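Local structure of NADP-dependent alcohol dehydrogenase 6 (Saccharomyces cerevisiae, 1PIW) at residues 8-13 / 21-26; 31-36 / 77-82; 37-42 / 136-141; 331-336 / 349-354. The protein reduces a broad range of aromatic and aliphatic aldehydes to alcohols with NADPH, as a homodimeric zinc-containing medium-chain alcohol dehydrogenase. All coordinates share one frame; numbering follows the deposited sequence.

Overall arrangement
Interactions 2 and 3 share strand 35-45: the loop after strand 70-77 meets its start, and strand 138-142 pairs with it further on. They are joined where Ile36 N lies 2.6 Å from Val141 O, probably a hydrogen bond. Interaction 1 is a hairpin that touches interaction 3, with Glu8 O 3.1 Å from Asn137 N. It also touches interaction 4, where Ile10 packs on Val333. Interaction 4 lies close to the cofactor: the side chain of Phe349 is about 8 Å from the bound NADP and about 12 Å from a zinc ion. In interaction 3 the side chain of Val139 is about 8 Å from that of His68, a ligand of the catalytic zinc.

Interaction 1: 8-13 / 21-26; sequences EGIAIQ and PKKTKY
Glu8 meets Lys25 and Lys23 near one end of this beta hairpin, and it has the most surface buried by the pairing of 8-13 with 21-26. The Glu8 CG is anti to the backbone N (chi1 -170°), and the chain runs on extended to a carboxylate set among lysines. Lys25 NZ forms a salt bridge with Glu8 OE2 at 3.2 Å, coming from above the carboxylate plane. Lys23 crosses the same group with its aliphatic part, its CD 3.6 Å from Glu8 CD. The Lys23 ammonium has a salt-bridge partner elsewhere, Glu357. An alanine in place of Glu8 would probably leave Lys25 without this counter-charge and uncover the Lys23 methylenes. At the other end two isoleucines touch the Pro21 ring, which is next in buried surface. Ile10 CG2 touches Pro21 CB at 3.6 Å, and Ile12 CD1 meets Pro21 CG at 3.4 Å. Between these ends the strands are antiparallel. Gly9 and Thr24 exchange two backbone hydrogen bonds, and Ala11 and Lys22 exchange two more. Gly9 has no side chain, and the Tyr26 ring edge passes its backbone N. The hairpin lies against helix 330-342, whose Val333 and Phe337 meet Pro21. Strand 7-12 is the middle strand of a small sheet, between strand 22-26 and strand 64-65.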
# COMPACT_ATOMS: atom_id res chain seq x y z
N GLU A 8 -40.62 12.71 7.69
CA GLU A 8 -40.40 13.05 9.08
C GLU A 8 -39.21 12.28 9.61
O GLU A 8 -38.91 11.20 9.11
CB GLU A 8 -41.64 12.74 9.91
CG GLU A 8 -41.56 13.30 11.31
CD GLU A 8 -42.84 13.13 12.09
OE1 GLU A 8 -43.32 11.99 12.21
OE2 GLU A 8 -43.35 14.15 12.60
N GLY A 9 -38.52 12.83 10.60
CA GLY A 9 -37.37 12.14 11.14
C GLY A 9 -36.73 12.77 12.36
O GLY A 9 -36.99 13.92 12.69
N ILE A 10 -35.89 12.00 13.05
CA ILE A 10 -35.20 12.48 14.23
C ILE A 10 -33.96 13.19 13.71
O ILE A 10 -32.95 12.56 13.40
CB ILE A 10 -34.79 11.31 15.11
CG1 ILE A 10 -35.94 10.31 15.19
CG2 ILE A 10 -34.41 11.80 16.49
CD1 ILE A 10 -37.24 10.92 15.64
N ALA A 11 -34.03 14.52 13.63
CA ALA A 11 -32.93 15.32 13.09
C ALA A 11 -32.11 16.18 14.04
O ALA A 11 -32.64 16.88 14.90
CB ALA A 11 -33.45 16.18 11.97
N ILE A 12 -30.80 16.14 13.84
CA ILE A 12 -29.84 16.93 14.62
C ILE A 12 -30.17 18.42 14.41
O ILE A 12 -30.25 18.88 13.27
CB ILE A 12 -28.39 16.71 14.11
CG1 ILE A 12 -28.11 15.23 13.86
CG2 ILE A 12 -27.42 17.30 15.09
CD1 ILE A 12 -28.21 14.36 15.06
N GLN A 13 -30.35 19.17 15.50
CA GLN A 13 -30.68 20.59 15.39
C GLN A 13 -29.49 21.55 15.48
O GLN A 13 -29.61 22.71 15.07
CB GLN A 13 -31.70 20.97 16.47
CG GLN A 13 -32.89 20.05 16.49
CD GLN A 13 -33.70 20.12 15.22
OE1 GLN A 13 -34.42 19.19 14.88
NE2 GLN A 13 -33.59 21.23 14.51
N PRO A 21 -31.31 15.04 19.14
CA PRO A 21 -32.00 15.25 17.87
C PRO A 21 -33.49 15.39 18.13
O PRO A 21 -34.03 14.77 19.05
CB PRO A 21 -31.67 13.99 17.08
CG PRO A 21 -30.33 13.62 17.60
CD PRO A 21 -30.48 13.83 19.09
N LYS A 22 -34.16 16.20 17.33
CA LYS A 22 -35.59 16.42 17.51
C LYS A 22 -36.41 15.96 16.33
O LYS A 22 -35.99 16.12 15.18
CB LYS A 22 -35.86 17.90 17.77
CG LYS A 22 -35.11 18.47 18.97
CD LYS A 22 -35.45 17.68 20.22
CE LYS A 22 -34.84 18.30 21.45
NZ LYS A 22 -35.36 17.61 22.66
N LYS A 23 -37.57 15.39 16.61
CA LYS A 23 -38.45 14.93 15.55
C LYS A 23 -38.77 16.12 14.64
O LYS A 23 -39.13 17.21 15.10
CB LYS A 23 -39.73 14.33 16.15
CG LYS A 23 -40.72 13.90 15.10
CD LYS A 23 -41.14 12.45 15.24
CE LYS A 23 -42.27 12.27 16.24
NZ LYS A 23 -42.79 10.87 16.21
N THR A 24 -38.65 15.91 13.34
CA THR A 24 -38.85 16.97 12.39
C THR A 24 -39.39 16.54 11.04
O THR A 24 -39.07 15.45 10.56
CB THR A 24 -37.54 17.66 12.13
OG1 THR A 24 -37.02 18.14 13.37
CG2 THR A 24 -37.71 18.80 11.15
N LYS A 25 -40.20 17.39 10.44
CA LYS A 25 -40.75 17.13 9.12
C LYS A 25 -39.86 17.94 8.18
O LYS A 25 -39.41 19.03 8.53
CB LYS A 25 -42.21 17.59 9.03
CG LYS A 25 -43.24 16.57 9.54
CD LYS A 25 -44.62 17.22 9.71
CE LYS A 25 -45.78 16.20 9.69
NZ LYS A 25 -45.75 15.19 10.79
N TYR A 26 -39.59 17.40 7.00
CA TYR A 26 -38.74 18.09 6.03
C TYR A 26 -39.05 17.66 4.58
O TYR A 26 -39.52 16.54 4.33
CB TYR A 26 -37.25 17.87 6.37
CG TYR A 26 -36.82 16.43 6.36
CD1 TYR A 26 -36.38 15.83 5.18
CD2 TYR A 26 -36.92 15.64 7.50
CE1 TYR A 26 -36.06 14.48 5.13
CE2 TYR A 26 -36.61 14.27 7.47
CZ TYR A 26 -36.19 13.71 6.28
OH TYR A 26 -35.91 12.36 6.20

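Interaction 2: 31-36 / 77-82; sequences FYDHDI and LGPKSN
Asp33 and Lys80 make the charged part of this contact. Their side chains lie side by side and point the same way, ending in a weak salt bridge between Asp33 OD1 and Lys80 NZ at 3.4 Å. The backbone joins the same two residues, since Lys80 N gives a weak hydrogen bond to Asp33 O at 2.8 Å. Each segment also has a turn of its own. A type I turn runs from Tyr32 to Asp35, closed by Asp35 N on Tyr32 O, and Ser81 N bonds to Gly78 O. The His34 ring takes an off-centre CH-pi contact from Lys80 CB, 4.2 Å from its centroid. Asn82 ND2 sits at the edge of that ring. Apolar contacts complete the set. Phe31 CE2 rests 3.5 Å from Gly78 CA. Ile36 CD1 meets Leu77 CD2 at 3.9 Å, alongside rather than across, on the face both residues share as an antiparallel pair. The contact lies where strand 35-45 begins and strand 70-77 ends, in the GroES-like domain. Strand 138-142 runs along the other edge of strand 35-45, with Val141 bonded to Ile36.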
# COMPACT_ATOMS: atom_id res chain seq x y z
N PHE A 31 -37.93 13.98 -6.64
CA PHE A 31 -38.00 12.60 -7.12
C PHE A 31 -37.55 12.47 -8.57
O PHE A 31 -38.09 13.13 -9.46
CB PHE A 31 -39.44 12.08 -6.97
CG PHE A 31 -39.54 10.60 -6.99
CD1 PHE A 31 -40.29 9.94 -6.02
CD2 PHE A 31 -38.90 9.85 -7.96
CE1 PHE A 31 -40.41 8.56 -6.02
CE2 PHE A 31 -39.00 8.47 -7.98
CZ PHE A 31 -39.76 7.82 -7.00
N TYR A 32 -36.56 11.62 -8.81
CA TYR A 32 -36.03 11.43 -10.15
C TYR A 32 -36.34 10.09 -10.78
O TYR A 32 -36.69 9.13 -10.11
CB TYR A 32 -34.53 11.72 -10.15
CG TYR A 32 -34.29 13.20 -9.93
CD1 TYR A 32 -33.24 13.65 -9.14
CD2 TYR A 32 -35.16 14.14 -10.47
CE1 TYR A 32 -33.07 15.02 -8.87
CE2 TYR A 32 -35.01 15.49 -10.22
CZ TYR A 32 -33.97 15.93 -9.42
OH TYR A 32 -33.86 17.29 -9.17
N ASP A 33 -36.21 10.06 -12.11
CA ASP A 33 -36.52 8.90 -12.95
C ASP A 33 -36.15 7.51 -12.45
O ASP A 33 -36.85 6.55 -12.75
CB ASP A 33 -35.93 9.16 -14.33
CG ASP A 33 -36.51 10.40 -14.98
OD1 ASP A 33 -35.82 11.02 -15.83
OD2 ASP A 33 -37.66 10.77 -14.65
N HIS A 34 -35.06 7.40 -11.69
CA HIS A 34 -34.61 6.11 -11.16
C HIS A 34 -34.74 6.02 -9.64
O HIS A 34 -34.60 4.94 -9.07
CB HIS A 34 -33.16 5.84 -11.57
CG HIS A 34 -32.94 5.82 -13.05
ND1 HIS A 34 -33.25 4.72 -13.83
CD2 HIS A 34 -32.46 6.76 -13.90
CE1 HIS A 34 -32.98 4.99 -15.09
NE2 HIS A 34 -32.50 6.22 -15.16
N ASP A 35 -34.98 7.14 -8.98
CA ASP A 35 -35.11 7.12 -7.53
C ASP A 35 -36.19 6.14 -7.09
O ASP A 35 -37.09 5.80 -7.85
CB ASP A 35 -35.43 8.50 -6.97
CG ASP A 35 -34.37 9.54 -7.30
OD1 ASP A 35 -33.18 9.17 -7.41
OD2 ASP A 35 -34.73 10.72 -7.43
N ILE A 36 -36.09 5.70 -5.84
CA ILE A 36 -37.04 4.77 -5.24
C ILE A 36 -37.35 5.24 -3.83
O ILE A 36 -36.47 5.76 -3.14
CB ILE A 36 -36.44 3.35 -5.15
CG1 ILE A 36 -36.39 2.74 -6.55
CG2 ILE A 36 -37.24 2.48 -4.20
CD1 ILE A 36 -35.84 1.35 -6.56
N LEU A 77 -41.93 3.30 -6.97
CA LEU A 77 -40.82 3.21 -7.92
C LEU A 77 -40.76 4.35 -8.93
O LEU A 77 -41.79 4.86 -9.38
CB LEU A 77 -40.89 1.88 -8.68
CG LEU A 77 -40.92 0.62 -7.83
CD1 LEU A 77 -41.06 -0.59 -8.75
CD2 LEU A 77 -39.66 0.51 -7.00
N GLY A 78 -39.53 4.73 -9.29
CA GLY A 78 -39.32 5.81 -10.24
C GLY A 78 -39.74 5.45 -11.65
O GLY A 78 -39.69 4.28 -12.04
N PRO A 79 -40.14 6.45 -12.46
CA PRO A 79 -40.58 6.32 -13.85
C PRO A 79 -39.74 5.38 -14.69
O PRO A 79 -40.24 4.38 -15.20
CB PRO A 79 -40.51 7.76 -14.36
CG PRO A 79 -40.90 8.53 -13.17
CD PRO A 79 -40.11 7.87 -12.06
N LYS A 80 -38.47 5.71 -14.84
CA LYS A 80 -37.56 4.89 -15.62
C LYS A 80 -36.91 3.82 -14.76
O LYS A 80 -35.75 3.48 -14.98
CB LYS A 80 -36.46 5.76 -16.24
CG LYS A 80 -36.91 6.81 -17.26
CD LYS A 80 -35.70 7.62 -17.75
CE LYS A 80 -36.08 8.80 -18.64
NZ LYS A 80 -34.95 9.76 -18.87
N SER A 81 -37.63 3.27 -13.79
CA SER A 81 -37.03 2.24 -12.95
C SER A 81 -36.80 0.97 -13.77
O SER A 81 -37.32 0.85 -14.88
CB SER A 81 -37.90 1.91 -11.75
OG SER A 81 -37.27 0.91 -10.95
N ASN A 82 -36.04 0.04 -13.23
CA ASN A 82 -35.72 -1.21 -13.92
C ASN A 82 -34.70 -1.99 -13.13
O ASN A 82 -33.50 -1.76 -13.23
CB ASN A 82 -35.14 -0.90 -15.31
CG ASN A 82 -33.96 0.09 -15.25
OD1 ASN A 82 -32.87 -0.19 -15.75
ND2 ASN A 82 -34.19 1.25 -14.64

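Interaction 3: 37-42 / 136-141; sequences DIKIEA and ANYVRV
Two antiparallel strands of the GroES-like domain, 35-45 and 138-142, pair here, and Asp37 and Arg140 meet as a non-hydrogen-bonded pair. Their side chains form a two-bond salt bridge, with carboxylate and guanidinium nearly coplanar (9° apart). Arg140 NE reaches the syn lone pair of Asp37 OD1 at 2.6 Å, and Arg140 NH2 meets Asp37 OD2. CG of Arg140 is anti to the backbone N (chi1 176°), and the bend at chi3 turns the chain beyond CD. Lys29 O takes the third nitrogen, NH1, so the guanidinium is also tied to the chain before strand 35-45. A leucine in place of Arg140 would probably leave the buried Asp37 carboxylate without its main counter-charge. The backbone zips on from there. Ile38 N bonds to Val139 O at 2.9 Å, and Val139 N bonds back to Ile38 O. Ile40 N bonds to Asn137 O at 3.1 Å. Side chains follow the same alternation. Lys39 and Tyr138 are on the face that carries the salt bridge, their detailed packing being doubtful. On the other face Ile38 also touches Val91 and Val93, and Val139 touches Ile70. Ile38 and Val139 lie side by side, with Ile38 CB 3.7 Å from Val139 CG1.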
# COMPACT_ATOMS: atom_id res chain seq x y z
N ASP A 37 -38.59 5.10 -3.40
CA ASP A 37 -38.95 5.50 -2.06
C ASP A 37 -39.07 4.29 -1.17
O ASP A 37 -39.77 3.32 -1.49
CB ASP A 37 -40.24 6.32 -2.07
CG ASP A 37 -39.97 7.80 -2.23
OD1 ASP A 37 -38.88 8.14 -2.71
OD2 ASP A 37 -40.84 8.62 -1.88
N ILE A 38 -38.37 4.35 -0.05
CA ILE A 38 -38.36 3.27 0.91
C ILE A 38 -38.92 3.72 2.26
O ILE A 38 -38.54 4.76 2.80
CB ILE A 38 -36.92 2.75 1.09
CG1 ILE A 38 -36.42 2.19 -0.24
CG2 ILE A 38 -36.87 1.68 2.18
CD1 ILE A 38 -34.94 2.27 -0.41
N LYS A 39 -39.86 2.94 2.78
CA LYS A 39 -40.40 3.25 4.08
C LYS A 39 -39.49 2.39 4.97
O LYS A 39 -39.44 1.17 4.83
CB LYS A 39 -41.85 2.81 4.20
CG LYS A 39 -42.53 3.35 5.44
CD LYS A 39 -43.97 2.93 5.53
CE LYS A 39 -44.60 3.45 6.80
NZ LYS A 39 -45.99 2.94 7.01
N ILE A 40 -38.75 3.05 5.86
CA ILE A 40 -37.82 2.35 6.72
C ILE A 40 -38.47 1.51 7.80
O ILE A 40 -39.58 1.77 8.23
CB ILE A 40 -36.85 3.34 7.37
CG1 ILE A 40 -36.33 4.33 6.32
CG2 ILE A 40 -35.68 2.60 7.97
CD1 ILE A 40 -35.45 5.43 6.88
N GLU A 41 -37.75 0.49 8.24
CA GLU A 41 -38.23 -0.40 9.28
C GLU A 41 -37.10 -0.69 10.27
O GLU A 41 -37.33 -1.22 11.36
CB GLU A 41 -38.75 -1.70 8.66
CG GLU A 41 -37.69 -2.51 7.95
CD GLU A 41 -38.24 -3.79 7.34
OE1 GLU A 41 -38.98 -3.70 6.33
OE2 GLU A 41 -37.95 -4.87 7.87
N ALA A 42 -35.87 -0.34 9.86
CA ALA A 42 -34.69 -0.53 10.70
C ALA A 42 -33.51 0.24 10.12
O ALA A 42 -33.36 0.32 8.91
CB ALA A 42 -34.35 -2.00 10.81
N ALA A 136 -35.36 8.18 9.90
CA ALA A 136 -36.61 8.78 9.51
C ALA A 136 -37.58 7.72 9.03
O ALA A 136 -37.25 6.54 9.06
CB ALA A 136 -36.37 9.80 8.43
N ASN A 137 -38.76 8.14 8.60
CA ASN A 137 -39.79 7.22 8.14
C ASN A 137 -39.65 6.80 6.67
O ASN A 137 -40.14 5.74 6.27
CB ASN A 137 -41.17 7.84 8.37
CG ASN A 137 -41.33 9.20 7.70
OD1 ASN A 137 -42.41 9.80 7.75
ND2 ASN A 137 -40.27 9.68 7.07
N TYR A 138 -38.99 7.64 5.88
CA TYR A 138 -38.78 7.35 4.46
C TYR A 138 -37.44 7.87 3.96
O TYR A 138 -36.91 8.86 4.46
CB TYR A 138 -39.87 7.99 3.59
CG TYR A 138 -41.26 7.52 3.85
CD1 TYR A 138 -42.12 8.26 4.64
CD2 TYR A 138 -41.72 6.32 3.32
CE1 TYR A 138 -43.41 7.82 4.91
CE2 TYR A 138 -43.02 5.86 3.58
CZ TYR A 138 -43.86 6.62 4.38
OH TYR A 138 -45.13 6.17 4.68
N VAL A 139 -36.90 7.20 2.95
CA VAL A 139 -35.66 7.62 2.34
C VAL A 139 -35.89 7.51 0.84
O VAL A 139 -36.54 6.59 0.38
CB VAL A 139 -34.47 6.72 2.78
CG1 VAL A 139 -34.58 5.36 2.14
CG2 VAL A 139 -33.17 7.38 2.41
N ARG A 140 -35.38 8.49 0.11
CA ARG A 140 -35.53 8.54 -1.34
C ARG A 140 -34.16 8.28 -1.94
O ARG A 140 -33.26 9.12 -1.81
CB ARG A 140 -36.04 9.92 -1.75
CG ARG A 140 -36.15 10.13 -3.24
CD ARG A 140 -37.21 11.18 -3.54
NE ARG A 140 -38.51 10.74 -3.04
CZ ARG A 140 -39.53 11.55 -2.83
NH1 ARG A 140 -39.41 12.85 -3.07
NH2 ARG A 140 -40.68 11.06 -2.39
N VAL A 141 -34.02 7.14 -2.60
CA VAL A 141 -32.74 6.73 -3.17
C VAL A 141 -32.79 6.15 -4.57
O VAL A 141 -33.66 5.33 -4.88
CB VAL A 141 -32.08 5.69 -2.26
CG1 VAL A 141 -30.66 5.42 -2.71
CG2 VAL A 141 -32.12 6.15 -0.84

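Interaction 4: 331-336 / 349-354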
# COMPACT_ATOMS: atom_id res chain seq x y z
N ALA A 331 -35.79 9.89 22.30
CA ALA A 331 -35.20 9.19 23.42
C ALA A 331 -34.25 8.07 22.99
O ALA A 331 -33.20 7.87 23.60
CB ALA A 331 -36.28 8.64 24.30
N GLY A 332 -34.62 7.34 21.95
CA GLY A 332 -33.77 6.25 21.49
C GLY A 332 -32.46 6.71 20.86
O GLY A 332 -31.38 6.19 21.17
N VAL A 333 -32.57 7.67 19.95
CA VAL A 333 -31.40 8.18 19.26
C VAL A 333 -30.51 8.88 20.27
O VAL A 333 -29.30 8.95 20.08
CB VAL A 333 -31.79 9.15 18.14
CG1 VAL A 333 -30.55 9.67 17.44
CG2 VAL A 333 -32.69 8.45 17.14
N HIS A 334 -31.11 9.39 21.34
CA HIS A 334 -30.33 10.07 22.37
C HIS A 334 -29.43 9.05 23.04
O HIS A 334 -28.21 9.25 23.15
CB HIS A 334 -31.23 10.68 23.45
CG HIS A 334 -30.47 11.22 24.62
ND1 HIS A 334 -29.73 12.38 24.56
CD2 HIS A 334 -30.27 10.71 25.86
CE1 HIS A 334 -29.10 12.57 25.71
NE2 HIS A 334 -29.41 11.56 26.52
N GLU A 335 -30.05 7.95 23.49
CA GLU A 335 -29.35 6.87 24.15
C GLU A 335 -28.33 6.25 23.22
O GLU A 335 -27.22 5.89 23.63
CB GLU A 335 -30.33 5.79 24.61
CG GLU A 335 -29.61 4.59 25.22
CD GLU A 335 -30.55 3.54 25.80
OE1 GLU A 335 -30.05 2.46 26.20
OE2 GLU A 335 -31.77 3.80 25.87
N ALA A 336 -28.70 6.13 21.96
CA ALA A 336 -27.81 5.57 20.97
C ALA A 336 -26.58 6.47 20.88
O ALA A 336 -25.46 6.00 21.03
CB ALA A 336 -28.50 5.48 19.64
N PHE A 349 -25.78 -0.82 17.25
CA PHE A 349 -27.10 -0.34 17.60
C PHE A 349 -27.92 -0.36 16.31
O PHE A 349 -27.41 -0.02 15.24
CB PHE A 349 -27.04 1.10 18.11
CG PHE A 349 -26.71 1.23 19.56
CD1 PHE A 349 -25.97 2.33 20.02
CD2 PHE A 349 -27.13 0.28 20.48
CE1 PHE A 349 -25.65 2.46 21.38
CE2 PHE A 349 -26.81 0.41 21.84
CZ PHE A 349 -26.07 1.50 22.29
N THR A 350 -29.18 -0.78 16.38
CA THR A 350 -30.04 -0.73 15.22
C THR A 350 -31.37 -0.17 15.67
O THR A 350 -32.09 -0.80 16.42
CB THR A 350 -30.30 -2.09 14.58
OG1 THR A 350 -29.07 -2.64 14.08
CG2 THR A 350 -31.26 -1.91 13.42
N LEU A 351 -31.67 1.05 15.23
CA LEU A 351 -32.93 1.70 15.57
C LEU A 351 -34.03 0.89 14.91
O LEU A 351 -33.93 0.53 13.74
CB LEU A 351 -32.93 3.13 15.05
CG LEU A 351 -31.76 3.98 15.55
CD1 LEU A 351 -31.74 5.33 14.87
CD2 LEU A 351 -31.86 4.13 17.05
N VAL A 352 -35.07 0.58 15.68
CA VAL A 352 -36.19 -0.21 15.19
C VAL A 352 -37.51 0.42 15.63
O VAL A 352 -37.53 1.57 16.06
CB VAL A 352 -36.11 -1.65 15.73
CG1 VAL A 352 -34.96 -2.38 15.09
CG2 VAL A 352 -35.91 -1.64 17.22
N GLY A 353 -38.61 -0.31 15.53
CA GLY A 353 -39.89 0.24 15.93
C GLY A 353 -40.16 1.56 15.23
O GLY A 353 -40.53 2.54 15.87
N TYR A 354 -39.98 1.57 13.92
CA TYR A 354 -40.20 2.76 13.10
C TYR A 354 -41.69 3.08 12.87
O TYR A 354 -42.07 4.25 12.79
CB TYR A 354 -39.52 2.58 11.74
CG TYR A 354 -38.10 3.11 11.64
CD1 TYR A 354 -37.86 4.38 11.16
CD2 TYR A 354 -37.02 2.33 12.04
CE1 TYR A 354 -36.56 4.88 11.07
CE2 TYR A 354 -35.71 2.82 11.95
CZ TYR A 354 -35.49 4.11 11.46
OH TYR A 354 -34.21 4.62 11.35
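Helix segment 331-336 and strand segment 349-352 run almost exactly antiparallel, at 177°, with their axes 9.7 Å apart. They are the second and third elements of a beta-alpha-beta unit formed by strand 323-327, helix 330-342 and strand 348-352. The helix therefore packs over the face of the sheet rather than beside a strand, and the contact rests on side chains, with no hydrogen bond across it. Two strand residues, Phe349 and Leu351, point toward the helix. They lie two apart, so they fall on the same face of the strand. Both methyl branches of Leu351 touch the helix. CD1 of Leu351 meets Val333 CG2 at 4.0 Å, and the two side chains cross at about a right angle. CD2 of Leu351 comes to 4.5 Å from Ala336 CB. Ala336 therefore touches both strand residues, since its CB is also 4.1 Å from Phe349 CD1. The small side chain is consistent with the ring coming close to the helix backbone. Contact with neighbours extends the packing. Val45, on strand 35-45, touches both Phe349 and Leu351, and Leu326 of the parallel strand 323-327 also touches Phe349. Met340, one turn further along the helix, also touches Phe349. Arg348, which binds NADP, precedes Phe349 in the chain. CG of Phe349 is anti to the carbonyl carbon (chi1 -85°), and the ring beyond it brings CE1 to 3.6 Å from Ala336 O.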